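Local coordinates for protein UDP-galactopyranose mutase (Deinococcus radiodurans, PDB 3HE3) that probably interconverts the pyranose and furanose forms of UDP-galactose as an FAD-dependent mutase, holding the nucleotide sugar close to the flavin, at residues E154-S159 and L191-T196; K182-D187 and P336-E341. All coordinates share one frame; numbering follows the deposited sequence.

Both contacts lie on the same side of the chain's centre, with centres 11 Å apart, and both reach the bound UDP. Interaction 1 joins two loops of the helical region, E154-S159 and L191-T196, by polar means: five hydrogen bonds, four of them made by the buried S159. Interaction 2 sets the end of helix 169-184 against the end of strand 320-336 and the turn into helix 340-355, and relies on apolar packing of W184 and L186. Each runs from a buried part to a more open one, at R157 in the first and R339 in the second. The two meet where D192 N lies 2.8 Å from P338 O, a probable hydrogen bond, and where L191 and V195 pack on W184.

Interaction 1. Residues E154-S159 and L191-T196; sequences EQVRTS and LDASVT. With UDP (uridine-5'-diphosphate), chain S.
S159, the first residue of helix 159-167, carries its side chain into the turn formed by L191-T196. Its CB lies against the methyl of T196, with CB to CG2 at 3.4 Å. One bond further out, S159 OG donates to D192 O at 2.7 Å, approaching tilted from the carbonyl plane, and accepts the backbone N-H of T196 at 3.0 Å in a fairly straight bond (161°). The hydroxyl therefore acts as donor and as acceptor toward the backbone of one type I beta turn, D192 to V195, and its next residue. D192 O is gripped twice, since V195 N closes the turn on the face of the carbonyl opposite to S159 OG.

The backbones add a single bridge at T158 and D192: S159 N donates to L191 O at 2.8 Å, while A193 N reaches R157 O at 3.0 Å in a bent bond (132°). T196 answers with its own hydroxyl. At chi1 66° OG1 sits between the backbone N and the carbonyl carbon, from where it donates to a lone pair of S159 O, in the carbonyl plane, at 2.9 Å. Beyond the bridge the contact thins to V156 CG1 against A193 CB, 4.1 Å apart.

T158 is the N-cap of the helix, so the bonds of S159 tie the helix start to the loop whose V195 and T196 approach the UDP ribose. With donors and acceptors matched on neutral groups, the join depends on directional hydrogen bonds rather than on charge.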
loop_
_atom_site.group_PDB
_atom_site.type_symbol
_atom_site.label_atom_id
_atom_site.label_comp_id
_atom_site.label_asym_id
_atom_site.label_seq_id
_atom_site.Cartn_x
_atom_site.Cartn_y
_atom_site.Cartn_z
ATOM N N GLU E 154 25.094 -43.376 -15.651
ATOM C CA GLU E 154 26.467 -43.186 -15.241
ATOM C C GLU E 154 26.574 -42.217 -14.090
ATOM O O GLU E 154 26.527 -42.593 -12.938
ATOM C CB GLU E 154 27.226 -42.601 -16.393
ATOM C CG GLU E 154 26.383 -41.787 -17.273
ATOM C CD GLU E 154 27.118 -41.356 -18.500
ATOM O OE1 GLU E 154 27.492 -42.228 -19.305
ATOM O OE2 GLU E 154 27.329 -40.147 -18.664
ATOM N N GLN E 155 26.750 -40.958 -14.448
ATOM C CA GLN E 155 26.765 -39.859 -13.514
ATOM C C GLN E 155 25.616 -38.966 -13.865
ATOM O O GLN E 155 25.341 -38.747 -15.020
ATOM C CB GLN E 155 28.061 -39.058 -13.642
ATOM C CG GLN E 155 28.731 -38.755 -12.322
ATOM C CD GLN E 155 29.188 -37.318 -12.204
ATOM O OE1 GLN E 155 30.015 -36.862 -12.971
ATOM N NE2 GLN E 155 28.653 -36.603 -11.220
ATOM N N VAL E 156 24.951 -38.445 -12.854
ATOM C CA VAL E 156 23.790 -37.615 -13.044
ATOM C C VAL E 156 24.166 -36.163 -13.175
ATOM O O VAL E 156 24.676 -35.591 -12.255
ATOM C CB VAL E 156 22.855 -37.762 -11.863
ATOM C CG1 VAL E 156 21.988 -36.591 -11.743
ATOM C CG2 VAL E 156 22.049 -38.997 -11.992
ATOM N N ARG E 157 23.898 -35.571 -14.327
ATOM C CA ARG E 157 24.234 -34.178 -14.559
ATOM C C ARG E 157 23.070 -33.263 -14.922
ATOM O O ARG E 157 23.121 -32.086 -14.689
ATOM C CB ARG E 157 25.266 -34.086 -15.664
ATOM C CG ARG E 157 26.377 -35.072 -15.560
ATOM C CD ARG E 157 27.677 -34.394 -15.832
ATOM N NE ARG E 157 28.818 -35.282 -15.690
ATOM C CZ ARG E 157 30.071 -34.904 -15.902
ATOM N NH1 ARG E 157 30.341 -33.663 -16.275
ATOM N NH2 ARG E 157 31.056 -35.760 -15.748
ATOM N N THR E 158 22.036 -33.799 -15.532
ATOM C CA THR E 158 21.024 -32.967 -16.114
ATOM C C THR E 158 19.715 -33.156 -15.448
ATOM O O THR E 158 19.480 -34.154 -14.815
ATOM C CB THR E 158 20.837 -33.319 -17.541
ATOM O OG1 THR E 158 20.790 -34.729 -17.665
ATOM C CG2 THR E 158 21.975 -32.822 -18.319
ATOM N N SER E 159 18.841 -32.190 -15.612
ATOM C CA SER E 159 17.516 -32.292 -15.016
ATOM C C SER E 159 16.770 -33.506 -15.552
ATOM O O SER E 159 15.891 -34.045 -14.883
ATOM C CB SER E 159 16.709 -31.014 -15.240
ATOM O OG SER E 159 16.813 -30.149 -14.123
ATOM N N LEU E 191 19.326 -28.468 -18.989
ATOM C CA LEU E 191 19.326 -27.814 -17.683
ATOM C C LEU E 191 20.085 -28.598 -16.618
ATOM O O LEU E 191 20.058 -29.830 -16.591
ATOM C CB LEU E 191 17.895 -27.553 -17.210
ATOM C CG LEU E 191 17.136 -26.435 -17.925
ATOM C CD1 LEU E 191 15.657 -26.531 -17.623
ATOM C CD2 LEU E 191 17.677 -25.075 -17.523
ATOM N N ASP E 192 20.761 -27.865 -15.739
ATOM C CA ASP E 192 21.452 -28.455 -14.607
ATOM C C ASP E 192 20.501 -29.371 -13.846
ATOM O O ASP E 192 19.304 -29.101 -13.763
ATOM C CB ASP E 192 21.957 -27.345 -13.687
ATOM C CG ASP E 192 23.110 -27.789 -12.811
ATOM O OD1 ASP E 192 24.160 -27.111 -12.838
ATOM O OD2 ASP E 192 22.974 -28.811 -12.102
ATOM N N ALA E 193 21.026 -30.457 -13.294
ATOM C CA ALA E 193 20.198 -31.383 -12.531
ATOM C C ALA E 193 19.552 -30.703 -11.324
ATOM O O ALA E 193 18.562 -31.192 -10.787
ATOM C CB ALA E 193 21.007 -32.596 -12.094
ATOM N N SER E 194 20.108 -29.574 -10.900
ATOM C CA SER E 194 19.573 -28.875 -9.738
ATOM C C SER E 194 18.116 -28.459 -9.944
ATOM O O SER E 194 17.322 -28.454 -9.002
ATOM C CB SER E 194 20.430 -27.652 -9.386
ATOM O OG SER E 194 20.156 -26.553 -10.238
ATOM N N VAL E 195 17.765 -28.126 -11.181
ATOM C CA VAL E 195 16.446 -27.574 -11.474
ATOM C C VAL E 195 15.286 -28.494 -11.068
ATOM O O VAL E 195 14.499 -28.144 -10.189
ATOM C CB VAL E 195 16.326 -27.137 -12.951
ATOM C CG1 VAL E 195 14.895 -26.758 -13.288
ATOM C CG2 VAL E 195 17.270 -25.970 -13.230
ATOM N N THR E 196 15.182 -29.666 -11.689
ATOM C CA THR E 196 14.081 -30.579 -11.386
ATOM C C THR E 196 14.289 -31.344 -10.083
ATOM O O THR E 196 13.353 -31.942 -9.546
ATOM C CB THR E 196 13.849 -31.594 -12.517
ATOM O OG1 THR E 196 14.978 -32.467 -12.615
ATOM C CG2 THR E 196 13.645 -30.877 -13.839
HETATM N N1 UDP S . 8.687 -29.280 -12.592
HETATM C C2 UDP S . 8.075 -30.103 -13.519
HETATM N N3 UDP S . 6.766 -30.499 -13.341
HETATM C C4 UDP S . 6.057 -30.073 -12.235
HETATM C C5 UDP S . 6.677 -29.245 -11.304
HETATM C C6 UDP S . 8.024 -28.927 -11.450
HETATM O O2 UDP S . 8.696 -30.488 -14.509
HETATM O O4 UDP S . 4.885 -30.428 -12.080
HETATM C "C1'" UDP S . 10.087 -28.869 -12.803
HETATM C "C2'" UDP S . 10.108 -27.617 -13.659
HETATM O "O2'" UDP S . 11.181 -27.681 -14.569
HETATM C "C3'" UDP S . 10.335 -26.504 -12.659
HETATM C "C4'" UDP S . 11.134 -27.193 -11.568
HETATM O "O4'" UDP S . 10.692 -28.536 -11.566
HETATM O "O3'" UDP S . 11.050 -25.441 -13.238
HETATM C "C5'" UDP S . 10.946 -26.552 -10.199
HETATM O "O5'" UDP S . 9.580 -26.327 -9.939
HETATM P PA UDP S . 9.168 -25.321 -8.754
HETATM O O1A UDP S . 9.804 -25.761 -7.489
HETATM O O2A UDP S . 7.697 -25.236 -8.601
HETATM O O3A UDP S . 9.828 -23.921 -9.196
HETATM P PB UDP S . 9.016 -22.531 -9.205
HETATM O O1B UDP S . 8.416 -22.316 -10.537
HETATM O O2B UDP S . 9.941 -21.424 -8.872
HETATM O O3B UDP S . 7.939 -22.590 -8.195
#

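Interaction 2. Residues K182-D187 and P336-E341; sequences KQWGLD and PVPRPE. With UDP (uridine-5'-diphosphate), chain S.
The C-terminal end of helix 169-184, left at G185 with positive phi, packs on the strand-to-helix connection whose R339 holds the N-cap position of helix 340-355. W184, a residue of the UDP site, packs the six-membered side of its indole against P336-P338. The buried part is the snug one: CZ3 of W184 comes within 3.3 Å of P336 O, which lies at the ring's edge, near its plane. P338 CD approaches the same CZ3 obliquely at 4.0 Å, the two side chains crossing at about a right angle. Protein and ligand contact the indole at separate parts of its rim, which probably limits its rotation.

Toward the surface the contact loosens. L186 sends CD2 to V337 CG1 at 4.1 Å and lays it over one face of the R339 guanidinium, 3.8 Å from NH1. E341 OE1 lies over the opposite face, 4.0 Å from R339 NH1, in a long salt bridge resting on charge alone, as no N-H points at the oxygen.

Between the segments the contacts are van der Waals and apolar; the directional bonds go to the ribose. W184 NE1 donates to UDP O3' at 2.8 Å with an N-H...O angle of 138°, and more weakly to UDP O2' at 3.4 Å.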
loop_
_atom_site.group_PDB
_atom_site.type_symbol
_atom_site.label_atom_id
_atom_site.label_comp_id
_atom_site.label_asym_id
_atom_site.label_seq_id
_atom_site.Cartn_x
_atom_site.Cartn_y
_atom_site.Cartn_z
ATOM N N LYS E 182 8.111 -26.020 -21.405
ATOM C CA LYS E 182 7.217 -24.872 -21.431
ATOM C C LYS E 182 7.728 -23.768 -20.506
ATOM O O LYS E 182 7.689 -22.587 -20.854
ATOM C CB LYS E 182 5.788 -25.289 -21.055
ATOM C CG LYS E 182 4.784 -24.149 -21.114
ATOM C CD LYS E 182 3.354 -24.654 -21.215
ATOM C CE LYS E 182 2.999 -25.591 -20.068
ATOM N NZ LYS E 182 1.577 -26.025 -20.134
ATOM N N GLN E 183 8.223 -24.161 -19.337
ATOM C CA GLN E 183 8.664 -23.204 -18.326
ATOM C C GLN E 183 9.993 -22.527 -18.668
ATOM O O GLN E 183 10.152 -21.319 -18.476
ATOM C CB GLN E 183 8.747 -23.882 -16.953
ATOM C CG GLN E 183 9.569 -23.124 -15.918
ATOM C CD GLN E 183 8.965 -21.782 -15.525
ATOM O OE1 GLN E 183 8.017 -21.295 -16.148
ATOM N NE2 GLN E 183 9.520 -21.176 -14.482
ATOM N N TRP E 184 10.940 -23.304 -19.186
ATOM C CA TRP E 184 12.292 -22.804 -19.416
ATOM C C TRP E 184 12.596 -22.470 -20.876
ATOM O O TRP E 184 13.399 -21.585 -21.161
ATOM C CB TRP E 184 13.320 -23.808 -18.890
ATOM C CG TRP E 184 13.265 -23.989 -17.407
ATOM C CD1 TRP E 184 12.671 -25.010 -16.723
ATOM C CD2 TRP E 184 13.824 -23.115 -16.417
ATOM N NE1 TRP E 184 12.831 -24.828 -15.369
ATOM C CE2 TRP E 184 13.532 -23.674 -15.158
ATOM C CE3 TRP E 184 14.542 -21.920 -16.479
ATOM C CZ2 TRP E 184 13.937 -23.072 -13.969
ATOM C CZ3 TRP E 184 14.941 -21.326 -15.296
ATOM C CH2 TRP E 184 14.638 -21.901 -14.059
ATOM N N GLY E 185 11.952 -23.177 -21.796
ATOM C CA GLY E 185 12.253 -23.028 -23.206
ATOM C C GLY E 185 13.394 -23.946 -23.597
ATOM O O GLY E 185 13.886 -23.907 -24.723
ATOM N N LEU E 186 13.818 -24.774 -22.647
ATOM C CA LEU E 186 14.859 -25.769 -22.870
ATOM C C LEU E 186 14.324 -27.159 -22.547
ATOM O O LEU E 186 13.304 -27.297 -21.875
ATOM C CB LEU E 186 16.060 -25.478 -21.969
ATOM C CG LEU E 186 17.153 -24.535 -22.475
ATOM C CD1 LEU E 186 16.690 -23.738 -23.676
ATOM C CD2 LEU E 186 17.632 -23.611 -21.355
ATOM N N ASP E 187 15.009 -28.190 -23.027
ATOM C CA ASP E 187 14.721 -29.550 -22.590
ATOM C C ASP E 187 15.328 -29.700 -21.201
ATOM O O ASP E 187 16.247 -28.963 -20.848
ATOM C CB ASP E 187 15.340 -30.569 -23.550
ATOM C CG ASP E 187 14.785 -31.971 -23.357
ATOM O OD1 ASP E 187 13.687 -32.253 -23.879
ATOM O OD2 ASP E 187 15.452 -32.796 -22.695
ATOM N N PRO E 336 17.069 -17.277 -12.622
ATOM C CA PRO E 336 18.362 -17.554 -13.246
ATOM C C PRO E 336 18.204 -18.830 -14.065
ATOM O O PRO E 336 17.359 -19.654 -13.719
ATOM C CB PRO E 336 19.287 -17.799 -12.050
ATOM C CG PRO E 336 18.581 -17.206 -10.875
ATOM C CD PRO E 336 17.124 -17.365 -11.155
ATOM N N VAL E 337 18.981 -18.988 -15.131
ATOM C CA VAL E 337 18.877 -20.173 -15.981
ATOM C C VAL E 337 20.052 -21.116 -15.751
ATOM O O VAL E 337 21.082 -21.009 -16.418
ATOM C CB VAL E 337 18.803 -19.793 -17.468
ATOM C CG1 VAL E 337 18.528 -21.025 -18.316
ATOM C CG2 VAL E 337 17.737 -18.727 -17.683
ATOM N N PRO E 338 19.890 -22.052 -14.803
ATOM C CA PRO E 338 20.948 -22.936 -14.298
ATOM C C PRO E 338 21.415 -23.973 -15.311
ATOM O O PRO E 338 20.838 -25.054 -15.414
ATOM C CB PRO E 338 20.283 -23.632 -13.102
ATOM C CG PRO E 338 19.087 -22.780 -12.764
ATOM C CD PRO E 338 18.624 -22.264 -14.087
ATOM N N ARG E 339 22.472 -23.642 -16.041
ATOM C CA ARG E 339 23.076 -24.574 -16.981
ATOM C C ARG E 339 24.571 -24.300 -17.116
ATOM O O ARG E 339 25.029 -23.181 -16.867
ATOM C CB ARG E 339 22.378 -24.498 -18.341
ATOM C CG ARG E 339 22.289 -23.105 -18.927
ATOM C CD ARG E 339 21.463 -23.120 -20.196
ATOM N NE ARG E 339 21.752 -24.310 -20.989
ATOM C CZ ARG E 339 21.544 -24.409 -22.296
ATOM N NH1 ARG E 339 21.046 -23.379 -22.969
ATOM N NH2 ARG E 339 21.840 -25.534 -22.932
ATOM N N PRO E 340 25.340 -25.330 -17.499
ATOM C CA PRO E 340 26.803 -25.261 -17.584
ATOM C C PRO E 340 27.318 -23.991 -18.264
ATOM O O PRO E 340 28.161 -23.300 -17.685
ATOM C CB PRO E 340 27.155 -26.501 -18.403
ATOM C CG PRO E 340 26.091 -27.480 -18.034
ATOM C CD PRO E 340 24.834 -26.668 -17.859
ATOM N N GLU E 341 26.820 -23.682 -19.459
ATOM C CA GLU E 341 27.283 -22.501 -20.185
ATOM C C GLU E 341 27.007 -21.207 -19.410
ATOM O O GLU E 341 27.794 -20.262 -19.465
ATOM C CB GLU E 341 26.644 -22.426 -21.575
ATOM C CG GLU E 341 25.357 -21.610 -21.625
ATOM C CD GLU E 341 24.770 -21.511 -23.025
ATOM O OE1 GLU E 341 24.859 -22.503 -23.779
ATOM O OE2 GLU E 341 24.212 -20.444 -23.365
HETATM N N1 UDP S . 8.687 -29.280 -12.592
HETATM C C2 UDP S . 8.075 -30.103 -13.519
HETATM N N3 UDP S . 6.766 -30.499 -13.341
HETATM C C4 UDP S . 6.057 -30.073 -12.235
HETATM C C5 UDP S . 6.677 -29.245 -11.304
HETATM C C6 UDP S . 8.024 -28.927 -11.450
HETATM O O2 UDP S . 8.696 -30.488 -14.509
HETATM O O4 UDP S . 4.885 -30.428 -12.080
HETATM C "C1'" UDP S . 10.087 -28.869 -12.803
HETATM C "C2'" UDP S . 10.108 -27.617 -13.659
HETATM O "O2'" UDP S . 11.181 -27.681 -14.569
HETATM C "C3'" UDP S . 10.335 -26.504 -12.659
HETATM C "C4'" UDP S . 11.134 -27.193 -11.568
HETATM O "O4'" UDP S . 10.692 -28.536 -11.566
HETATM O "O3'" UDP S . 11.050 -25.441 -13.238
HETATM C "C5'" UDP S . 10.946 -26.552 -10.199
HETATM O "O5'" UDP S . 9.580 -26.327 -9.939
HETATM P PA UDP S . 9.168 -25.321 -8.754
HETATM O O1A UDP S . 9.804 -25.761 -7.489
HETATM O O2A UDP S . 7.697 -25.236 -8.601
HETATM O O3A UDP S . 9.828 -23.921 -9.196
HETATM P PB UDP S . 9.016 -22.531 -9.205
HETATM O O1B UDP S . 8.416 -22.316 -10.537
HETATM O O2B UDP S . 9.941 -21.424 -8.872
HETATM O O3B UDP S . 7.939 -22.590 -8.195
#